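Local coordinates for protein L-methionine gamma-lyase (Fusobacterium nucleatum subsp. nucleatum, PDB 6LXU) that belongs to the pyridoxal-phosphate-dependent enzymes of the Cys/Met metabolism family and carries its cofactor covalently attached within a tetramer, at residues D110-G115 against N163-D168; F134-T137 against E141-K144; K289-Y292 against T297-G300. All coordinates share one frame; numbering follows the deposited sequence. Where two conformers were deposited one is given.

Contact 1. Residues D110-G115 against N163-D168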
ATOM      1  N   ASP A 110      30.377  13.388  19.931  1.00 11.28           N
ATOM      2  CA  ASP A 110      31.576  13.111  19.155  1.00 12.47           C
ATOM      3  C   ASP A 110      31.547  13.912  17.863  1.00 13.94           C
ATOM      4  O   ASP A 110      30.482  14.246  17.365  1.00 14.72           O
ATOM      5  CB  ASP A 110      31.647  11.608  18.863  1.00 12.71           C
ATOM      6  CG  ASP A 110      33.061  11.129  18.590  1.00 12.78           C
ATOM      7  OD1 ASP A 110      33.594  11.433  17.497  1.00 14.47           O
ATOM      8  OD2 ASP A 110      33.639  10.449  19.458  1.00 12.17           O
ATOM      9  N   LYS A 111      32.709  14.256  17.315  1.00 16.24           N
ATOM     10  CA  LYS A 111      32.739  14.763  15.917  1.00 18.75           C
ATOM     11  C   LYS A 111      32.382  13.695  14.857  1.00 18.18           C
ATOM     12  O   LYS A 111      31.880  14.028  13.772  1.00 19.85           O
ATOM     13  CB  LYS A 111      34.057  15.479  15.581  1.00 21.99           C
ATOM     14  CG  LYS A 111      35.344  14.685  15.760  1.00 24.20           C
ATOM     15  CD  LYS A 111      36.572  15.598  15.779  1.00 26.27           C
ATOM     16  CE  LYS A 111      36.755  16.345  17.104  1.00 27.67           C
ATOM     17  NZ  LYS A 111      37.294  15.470  18.189  1.00 28.82           N
ATOM     18  N   THR A 112      32.679  12.431  15.155  0.50 17.03           N
ATOM     19  CA  THR A 112      32.264  11.317  14.299  0.50 15.90           C
ATOM     20  C   THR A 112      30.865  10.876  14.682  0.50 14.58           C
ATOM     21  O   THR A 112      30.659   9.927  15.464  0.50 13.25           O
ATOM     22  CB  THR A 112      33.173  10.095  14.404  0.50 15.80           C
ATOM     23  OG1 THR A 112      32.889   9.406  15.625  0.50 16.86           O
ATOM     24  CG2 THR A 112      34.647  10.488  14.299  0.50 16.03           C
ATOM     25  N   LEU A 113      29.919  11.613  14.116  0.50 14.06           N
ATOM     26  CA  LEU A 113      28.513  11.326  14.219  0.50 13.43           C
ATOM     27  C   LEU A 113      27.966  11.361  12.824  0.50 12.53           C
ATOM     28  O   LEU A 113      28.450  12.120  11.971  0.50 12.59           O
ATOM     29  CB  LEU A 113      27.774  12.424  14.959  0.50 13.91           C
ATOM     30  CG  LEU A 113      27.903  12.610  16.454  0.50 13.91           C
ATOM     31  CD1 LEU A 113      26.930  13.711  16.843  0.50 14.06           C
ATOM     32  CD2 LEU A 113      27.632  11.324  17.209  0.50 13.95           C
ATOM     33  N   TYR A 114      26.889  10.616  12.629  1.00 11.97           N
ATOM     34  CA  TYR A 114      26.141  10.642  11.383  1.00 10.41           C
ATOM     35  C   TYR A 114      25.961  12.100  10.923  1.00  9.61           C
ATOM     36  O   TYR A 114      25.628  12.968  11.724  1.00  9.09           O
ATOM     37  CB  TYR A 114      24.792   9.969  11.612  1.00  9.65           C
ATOM     38  CG  TYR A 114      23.915  10.006  10.409  1.00  9.03           C
ATOM     39  CD1 TYR A 114      24.228   9.267   9.281  1.00  9.04           C
ATOM     40  CD2 TYR A 114      22.770  10.794  10.390  1.00  8.45           C
ATOM     41  CE1 TYR A 114      23.425   9.307   8.161  1.00  8.74           C
ATOM     42  CE2 TYR A 114      21.973  10.846   9.273  1.00  8.51           C
ATOM     43  CZ  TYR A 114      22.296  10.096   8.168  1.00  8.67           C
ATOM     44  OH  TYR A 114      21.490  10.158   7.061  1.00  9.17           O
ATOM     45  N   GLY A 115      26.216  12.358   9.641  1.00  9.55           N
ATOM     46  CA  GLY A 115      26.338  13.725   9.167  1.00  9.54           C
ATOM     47  C   GLY A 115      25.160  14.629   9.485  1.00  8.91           C
ATOM     48  O   GLY A 115      25.337  15.770   9.908  1.00  8.89           O
ATOM     49  N   ASN A 163      35.237   5.413   9.576  1.00 11.83           N
ATOM     50  CA  ASN A 163      36.233   4.403   9.897  1.00 10.98           C
ATOM     51  C   ASN A 163      35.717   3.410  10.947  1.00  9.77           C
ATOM     52  O   ASN A 163      36.506   2.706  11.565  1.00  9.79           O
ATOM     53  CB  ASN A 163      37.535   5.079  10.399  1.00 12.02           C
ATOM     54  CG  ASN A 163      38.279   5.877   9.319  1.00 13.23           C
ATOM     55  OD1 ASN A 163      38.060   5.725   8.117  1.00 15.05           O
ATOM     56  ND2 ASN A 163      39.245   6.682   9.761  1.00 15.45           N
ATOM     57  N   LEU A 164      34.397   3.333  11.131  1.00  8.96           N
ATOM     58  CA  LEU A 164      33.776   2.380  12.070  1.00  8.73           C
ATOM     59  C   LEU A 164      34.391   2.467  13.473  1.00  8.45           C
ATOM     60  O   LEU A 164      34.747   1.467  14.109  1.00  8.25           O
ATOM     61  CB  LEU A 164      33.768   0.957  11.506  1.00  8.89           C
ATOM     62  CG  LEU A 164      32.933   0.872  10.212  1.00  9.39           C
ATOM     63  CD1 LEU A 164      33.069  -0.486   9.552  1.00  9.60           C
ATOM     64  CD2 LEU A 164      31.462   1.189  10.432  1.00  9.92           C
ATOM     65  N   LYS A 165      34.485   3.701  13.945  1.00  8.49           N
ATOM     66  CA  LYS A 165      34.972   4.001  15.282  1.00  8.93           C
ATOM     67  C   LYS A 165      34.119   3.331  16.340  1.00  8.44           C
ATOM     68  O   LYS A 165      32.885   3.378  16.284  1.00  8.17           O
ATOM     69  CB  LYS A 165      34.955   5.512  15.492  1.00  9.98           C
ATOM     70  CG  LYS A 165      35.488   6.000  16.832  1.00 11.15           C
ATOM     71  CD  LYS A 165      35.395   7.521  16.912  1.00 12.30           C
ATOM     72  CE  LYS A 165      35.957   8.068  18.196  1.00 13.21           C
ATOM     73  NZ  LYS A 165      36.068   9.546  18.122  1.00 13.54           N
ATOM     74  N   ILE A 166      34.801   2.753  17.327  1.00  8.43           N
ATOM     75  CA  ILE A 166      34.169   2.079  18.447  1.00  8.57           C
ATOM     76  C   ILE A 166      34.382   2.907  19.715  1.00  8.43           C
ATOM     77  O   ILE A 166      35.498   3.391  19.975  1.00  9.04           O
ATOM     78  CB  ILE A 166      34.796   0.678  18.657  1.00  9.02           C
ATOM     79  CG1 ILE A 166      34.625  -0.223  17.424  1.00  9.19           C
ATOM     80  CG2 ILE A 166      34.233  -0.001  19.900  1.00  9.34           C
ATOM     81  CD1 ILE A 166      33.177  -0.492  17.039  1.00  9.31           C
ATOM     82  N   VAL A 167      33.326   3.086  20.491  1.00  8.21           N
ATOM     83  CA  VAL A 167      33.429   3.742  21.805  1.00  8.35           C
ATOM     84  C   VAL A 167      32.707   2.880  22.828  1.00  7.96           C
ATOM     85  O   VAL A 167      31.809   2.107  22.491  1.00  7.92           O
ATOM     86  CB  VAL A 167      32.931   5.206  21.803  1.00  8.71           C
ATOM     87  CG1 VAL A 167      33.610   5.999  20.689  1.00  9.11           C
ATOM     88  CG2 VAL A 167      31.425   5.300  21.685  1.00  8.82           C
ATOM     89  N   ASP A 168      33.136   3.004  24.088  1.00  7.92           N
ATOM     90  CA  ASP A 168      32.717   2.097  25.155  1.00  7.92           C
ATOM     91  C   ASP A 168      31.462   2.628  25.821  1.00  7.70           C
ATOM     92  O   ASP A 168      31.526   3.546  26.647  1.00  7.73           O
ATOM     93  CB  ASP A 168      33.855   1.954  26.170  1.00  8.30           C
ATOM     94  CG  ASP A 168      33.634   0.836  27.175  1.00  8.57           C
ATOM     95  OD1 ASP A 168      32.494   0.652  27.627  1.00  8.47           O
ATOM     96  OD2 ASP A 168      34.636   0.166  27.528  1.00  9.97           O
TER
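Lys165 reaches across to Asp110 as a fully stretched chain: CG lies anti to the backbone N (chi1 -178°) and each later torsion is also near 180°, which carries the ammonium to the carboxylate. NZ meets OD2 of Asp110 at 2.9 Å on its syn lone pair, the shorter arm of a salt bridge whose second arm, NZ to OD1 of Asp110, is weak at 3.2 Å. The two side chains come from opposite directions. Thr112, in one of its two conformers, lies across the lysine at about a right angle, its OG1 3.4 Å from CD of Lys165 and its CG2 against the same carbon, so the aliphatic shaft rests on a threonine.

Asp110 is itself held. Its OD1 accepts from Thr112 N (2.7 Å) through the anti lone pair and, in that conformer, from Thr112 OG1 (2.8 Å), the hydroxyl standing well above the carboxylate plane; OD2 also bonds to the Thr137 hydroxyl. The strongest polar partner of Lys165 NZ is Asp136 OD1, so two acids share the ammonium. The OD1 to Thr112 N bond makes an Asx turn between strand 106-110, next to the outermost strand of the large sheet, and helix 115-125 of this PLP-dependent fold.

Contact 2. Residues F134-T137 against E141-K144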
ATOM      1  N   PHE A 134      32.067  19.013  21.074  1.00 11.97           N
ATOM      2  CA  PHE A 134      32.456  17.835  20.317  1.00 12.68           C
ATOM      3  C   PHE A 134      33.819  17.379  20.800  1.00 12.83           C
ATOM      4  O   PHE A 134      34.787  18.152  20.768  1.00 13.89           O
ATOM      5  CB  PHE A 134      32.523  18.156  18.833  1.00 13.04           C
ATOM      6  CG  PHE A 134      31.209  18.585  18.257  1.00 13.34           C
ATOM      7  CD1 PHE A 134      30.239  17.640  17.918  1.00 13.67           C
ATOM      8  CD2 PHE A 134      30.923  19.930  18.075  1.00 13.99           C
ATOM      9  CE1 PHE A 134      29.019  18.033  17.394  1.00 14.04           C
ATOM     10  CE2 PHE A 134      29.699  20.323  17.545  1.00 13.98           C
ATOM     11  CZ  PHE A 134      28.750  19.374  17.206  1.00 14.01           C
ATOM     12  N   VAL A 135      33.888  16.133  21.260  1.00 12.65           N
ATOM     13  CA  VAL A 135      35.132  15.537  21.758  1.00 13.10           C
ATOM     14  C   VAL A 135      35.362  14.187  21.092  1.00 13.08           C
ATOM     15  O   VAL A 135      34.512  13.689  20.338  1.00 13.36           O
ATOM     16  CB  VAL A 135      35.103  15.350  23.292  1.00 13.30           C
ATOM     17  CG1 VAL A 135      34.760  16.648  23.999  1.00 13.93           C
ATOM     18  CG2 VAL A 135      34.118  14.262  23.724  1.00 13.22           C
ATOM     19  N   ASP A 136      36.523  13.600  21.352  1.00 13.03           N
ATOM     20  CA  ASP A 136      36.783  12.222  20.977  1.00 13.41           C
ATOM     21  C   ASP A 136      36.253  11.328  22.086  1.00 12.37           C
ATOM     22  O   ASP A 136      36.898  11.167  23.123  1.00 12.92           O
ATOM     23  CB  ASP A 136      38.287  12.008  20.798  1.00 14.49           C
ATOM     24  CG  ASP A 136      38.646  10.586  20.393  1.00 15.76           C
ATOM     25  OD1 ASP A 136      37.725   9.750  20.233  1.00 15.29           O
ATOM     26  OD2 ASP A 136      39.853  10.305  20.220  1.00 18.82           O
ATOM     27  N   THR A 137      35.072  10.741  21.867  1.00 11.70           N
ATOM     28  CA  THR A 137      34.466   9.905  22.904  1.00 11.52           C
ATOM     29  C   THR A 137      35.132   8.525  23.072  1.00 11.40           C
ATOM     30  O   THR A 137      34.767   7.785  23.984  1.00 11.43           O
ATOM     31  CB  THR A 137      32.936   9.760  22.742  1.00 11.01           C
ATOM     32  OG1 THR A 137      32.616   9.102  21.506  1.00 11.22           O
ATOM     33  CG2 THR A 137      32.248  11.116  22.806  1.00 11.21           C
ATOM     34  N   GLU A 141      39.001  10.352  29.270  1.00 18.22           N
ATOM     35  CA  GLU A 141      39.412  11.579  29.955  1.00 19.42           C
ATOM     36  C   GLU A 141      38.870  12.839  29.276  1.00 18.69           C
ATOM     37  O   GLU A 141      38.433  13.752  29.976  1.00 18.12           O
ATOM     38  CB  GLU A 141      40.940  11.652  30.091  1.00 21.61           C
ATOM     39  CG  GLU A 141      41.528  10.598  31.021  1.00 24.10           C
ATOM     40  CD  GLU A 141      41.014  10.710  32.447  1.00 26.07           C
ATOM     41  OE1 GLU A 141      40.921  11.846  32.967  1.00 28.86           O
ATOM     42  OE2 GLU A 141      40.685   9.665  33.049  1.00 29.09           O
ATOM     43  N   GLU A 142      38.880  12.884  27.942  1.00 18.53           N
ATOM     44  CA  GLU A 142      38.253  14.001  27.205  1.00 18.14           C
ATOM     45  C   GLU A 142      36.776  14.165  27.572  1.00 16.94           C
ATOM     46  O   GLU A 142      36.287  15.282  27.742  1.00 17.22           O
ATOM     47  CB  GLU A 142      38.351  13.818  25.687  1.00 19.30           C
ATOM     48  CG  GLU A 142      39.686  14.190  25.081  1.00 20.31           C
ATOM     49  CD  GLU A 142      39.668  14.189  23.561  1.00 20.66           C
ATOM     50  OE1 GLU A 142      38.734  14.771  22.951  1.00 20.11           O
ATOM     51  OE2 GLU A 142      40.599  13.610  22.962  1.00 22.74           O
ATOM     52  N   VAL A 143      36.068  13.047  27.701  1.00 14.99           N
ATOM     53  CA  VAL A 143      34.650  13.095  28.012  1.00 13.85           C
ATOM     54  C   VAL A 143      34.451  13.568  29.446  1.00 13.95           C
ATOM     55  O   VAL A 143      33.633  14.450  29.691  1.00 13.10           O
ATOM     56  CB  VAL A 143      33.960  11.740  27.756  1.00 13.16           C
ATOM     57  CG1 VAL A 143      32.489  11.810  28.130  1.00 13.29           C
ATOM     58  CG2 VAL A 143      34.110  11.357  26.291  1.00 13.24           C
ATOM     59  N   LYS A 144      35.221  13.010  30.382  1.00 14.44           N
ATOM     60  CA  LYS A 144      35.172  13.467  31.782  1.00 15.27           C
ATOM     61  C   LYS A 144      35.398  14.975  31.881  1.00 14.68           C
ATOM     62  O   LYS A 144      34.671  15.671  32.581  1.00 14.50           O
ATOM     63  CB  LYS A 144      36.248  12.778  32.621  1.00 16.77           C
ATOM     64  CG  LYS A 144      36.042  11.296  32.864  1.00 18.50           C
ATOM     65  CD  LYS A 144      37.270  10.714  33.544  1.00 20.12           C
ATOM     66  CE  LYS A 144      37.287   9.200  33.495  1.00 21.38           C
ATOM     67  NZ  LYS A 144      38.351   8.640  34.372  1.00 23.09           N
TER
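Glu142 leans from the helix back over the end of the strand, and its carboxylate takes the backbone N-H of Asp136. From CB, which lies 4.0 Å from the carbonyl O of Asp136, the chain runs on with CG anti to the carbonyl carbon (chi1 -80°) and then extended (chi2 -171°), so that CD comes down beside CB of Asp136. At the tip the two oxygens part. OE1 accepts from Asp136 N at 3.0 Å in a nearly straight bond (N-H...O 167°), although the N-H arrives from above the carboxylate plane, and it also lies close to CB of Val135. OE2 rests 3.5 Å from CB of Asp136.

One residue on, Val143 supplies the apolar half of the contact through a single methyl. Its CG2 sits 3.7 Å from CA of Thr137, touches the CG2 of that residue and meets CG2 of Val135 at 3.9 Å; the two valine side chains cross at about a right angle. Leu172 and Ile175 of helix 169-176 pack on Val143 as well, so the valine joins the short helix 140-146 to its neighbour.

The carboxylates of Asp136 and Glu142 come within 4.4 Å (OD2 to OE2), a like-charge approach. Asp136 turns its OD1 to Ser138 OG and to the ammonium of Lys165, which probably offsets part of the repulsion. The chemistry thus divides in two: valine and threonine methyls pack the helix against the strand region, while the glutamate accepts the backbone N-H of Asp136. Lys165 probably favours the ionised form of Asp136; without it, the closeness of the two carboxylates would probably disfavour full ionisation of both.

Contact 3. Residues K289-Y292 against T297-G300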
ATOM      1  N   LYS A 289      44.176  -0.903   3.666  1.00  9.78           N
ATOM      2  CA  LYS A 289      43.668  -0.969   5.025  1.00 10.35           C
ATOM      3  C   LYS A 289      42.182  -1.275   5.008  1.00  9.15           C
ATOM      4  O   LYS A 289      41.475  -0.790   4.125  1.00  9.10           O
ATOM      5  CB  LYS A 289      43.903   0.376   5.712  1.00 12.51           C
ATOM      6  CG  LYS A 289      43.593   0.422   7.194  1.00 14.90           C
ATOM      7  CD  LYS A 289      44.104   1.739   7.747  1.00 17.09           C
ATOM      8  CE  LYS A 289      43.847   1.871   9.224  1.00 19.47           C
ATOM      9  NZ  LYS A 289      44.127   3.249   9.700  1.00 21.31           N
ATOM     10  N   VAL A 290      41.738  -2.056   5.984  1.00  8.63           N
ATOM     11  CA  VAL A 290      40.313  -2.337   6.166  1.00  8.69           C
ATOM     12  C   VAL A 290      39.916  -1.844   7.551  1.00  8.90           C
ATOM     13  O   VAL A 290      40.643  -2.056   8.531  1.00  9.43           O
ATOM     14  CB  VAL A 290      40.023  -3.832   6.000  1.00  8.66           C
ATOM     15  CG1 VAL A 290      38.550  -4.136   6.305  1.00  8.65           C
ATOM     16  CG2 VAL A 290      40.391  -4.272   4.591  1.00  8.84           C
ATOM     17  N   TYR A 291      38.774  -1.168   7.608  1.00  8.41           N
ATOM     18  CA  TYR A 291      38.139  -0.735   8.838  1.00  8.65           C
ATOM     19  C   TYR A 291      36.978  -1.679   9.123  1.00  8.20           C
ATOM     20  O   TYR A 291      35.987  -1.715   8.366  1.00  8.15           O
ATOM     21  CB  TYR A 291      37.635   0.693   8.681  1.00  9.22           C
ATOM     22  CG  TYR A 291      38.736   1.677   8.397  1.00 10.12           C
ATOM     23  CD1 TYR A 291      39.508   2.199   9.438  1.00 11.02           C
ATOM     24  CD2 TYR A 291      39.032   2.083   7.098  1.00 10.73           C
ATOM     25  CE1 TYR A 291      40.527   3.098   9.190  1.00 11.70           C
ATOM     26  CE2 TYR A 291      40.062   2.979   6.841  1.00 11.26           C
ATOM     27  CZ  TYR A 291      40.800   3.471   7.902  1.00 11.71           C
ATOM     28  OH  TYR A 291      41.828   4.364   7.697  1.00 13.22           O
ATOM     29  N   TYR A 292      37.102  -2.465  10.184  1.00  8.10           N
ATOM     30  CA  TYR A 292      36.072  -3.437  10.565  1.00  8.07           C
ATOM     31  C   TYR A 292      36.231  -3.729  12.048  1.00  8.40           C
ATOM     32  O   TYR A 292      37.345  -4.047  12.480  1.00  8.85           O
ATOM     33  CB  TYR A 292      36.192  -4.741   9.752  1.00  7.86           C
ATOM     34  CG  TYR A 292      35.044  -5.683  10.029  1.00  7.77           C
ATOM     35  CD1 TYR A 292      33.749  -5.365   9.635  1.00  7.81           C
ATOM     36  CD2 TYR A 292      35.243  -6.881  10.693  1.00  7.80           C
ATOM     37  CE1 TYR A 292      32.682  -6.216   9.886  1.00  7.63           C
ATOM     38  CE2 TYR A 292      34.185  -7.730  10.963  1.00  7.76           C
ATOM     39  CZ  TYR A 292      32.898  -7.390  10.569  1.00  7.76           C
ATOM     40  OH  TYR A 292      31.863  -8.243  10.853  1.00  7.98           O
ATOM     41  N   THR A 297      43.394  -5.705  14.616  1.00 12.92           N
ATOM     42  CA  THR A 297      44.133  -4.480  14.360  1.00 13.14           C
ATOM     43  C   THR A 297      43.264  -3.210  14.365  1.00 12.70           C
ATOM     44  O   THR A 297      43.778  -2.113  14.186  1.00 14.11           O
ATOM     45  CB  THR A 297      44.855  -4.591  13.001  1.00 13.30           C
ATOM     46  OG1 THR A 297      43.906  -4.941  11.981  1.00 13.71           O
ATOM     47  CG2 THR A 297      45.939  -5.680  13.068  1.00 13.56           C
ATOM     48  N   HIS A 298      41.945  -3.356  14.546  1.00 11.50           N
ATOM     49  CA  HIS A 298      41.053  -2.204  14.579  1.00 10.75           C
ATOM     50  C   HIS A 298      41.159  -1.551  15.960  1.00 11.68           C
ATOM     51  O   HIS A 298      41.042  -2.246  16.954  1.00 10.85           O
ATOM     52  CB  HIS A 298      39.604  -2.649  14.309  1.00 10.36           C
ATOM     53  CG  HIS A 298      38.684  -1.525  13.960  1.00 10.34           C
ATOM     54  ND1 HIS A 298      38.744  -0.879  12.747  1.00 10.62           N
ATOM     55  CD2 HIS A 298      37.659  -0.965  14.644  1.00 10.28           C
ATOM     56  CE1 HIS A 298      37.803   0.048  12.707  1.00 10.34           C
ATOM     57  NE2 HIS A 298      37.134   0.020  13.847  1.00 10.20           N
ATOM     58  N   PRO A 299      41.236  -0.211  16.007  1.00 12.12           N
ATOM     59  CA  PRO A 299      41.186   0.441  17.313  1.00 12.28           C
ATOM     60  C   PRO A 299      39.879   0.132  18.034  1.00 12.11           C
ATOM     61  O   PRO A 299      38.800   0.151  17.412  1.00 12.59           O
ATOM     62  CB  PRO A 299      41.283   1.939  16.976  1.00 12.94           C
ATOM     63  CG  PRO A 299      41.885   1.992  15.631  1.00 13.13           C
ATOM     64  CD  PRO A 299      41.350   0.778  14.925  1.00 12.74           C
ATOM     65  N   GLY A 300      39.969  -0.170  19.320  1.00 12.05           N
ATOM     66  CA  GLY A 300      38.792  -0.521  20.091  1.00 11.61           C
ATOM     67  C   GLY A 300      38.261  -1.918  19.832  1.00 11.16           C
ATOM     68  O   GLY A 300      37.133  -2.211  20.226  1.00 11.28           O
TER
HETATM   69  O   HOH W   1      41.072  -1.112  11.111  1.00 13.36           O
HETATM   70  O   HOH W   2      43.188  -2.858  10.565  1.00 14.94           O
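His298 lays its imidazole against the backbone of Tyr292, with the carbonyl oxygen over one face: Tyr292 O is 3.2 Å from CG of His298, and the carbonyl carbon sits above the ring centre. The opposite face is taken by Pro299, whose CD lies 3.6 Å above the plane and toward the rim, so the ring is sandwiched between a peptide carbonyl and a proline. With CG anti to the backbone N (chi1 -164°), the imidazole is carried toward the strand, where CE1 comes 4.1 Å from CB of Tyr291 and lies near the plane of the tyrosine ring, at its edge.

Both ring nitrogens have partners. A water 2.9 Å from His298 ND1, in the ring plane, donates to Val290 O (2.8 Å). NE2 bonds to the carbonyl O of Leu164. Together these two hold the rotation of the imidazole about its CB-CG bond. A second water pairs with OG1 of Thr297 at 2.6 Å and donates only weakly to Val290 O, giving the loop another tie to the strand.

Further out, Tyr291 carries CG of Lys289 over one ring face and touches Asn163, while its backbone pairs with Ser316 on strand 314-319. The Tyr292 side chain leaves the backbone away from the loop and packs on Arg275 and Val278 of helix 263-282, its hydroxyl bonded to Gly312 O. The contact therefore folds the loop that follows the edge strand 287-291 of the smaller mixed sheet back onto that strand, just ahead of helix 301-307, for which Gly300 is the N-cap residue.

How the contacts relate
Contact 2 falls between the two segments of contact 1 in the sequence, and contact 3 follows both. The centres of contacts 1 and 2 are about 12 Å apart and those of contacts 1 and 3 about 13 Å; those of contacts 2 and 3 are about 21 Å apart, their nearest atoms about 9 Å, without touching. Contacts 1 and 2 lie at the ends of neighbouring strands 106-110 and 131-135, the latter outermost in the seven-stranded sheet; contact 3 belongs to the edge of the five-stranded sheet. The loop 163-168 touches both neighbours, facing the acids and threonine at one end and His298 at the other, and so links the two sheets of the chain.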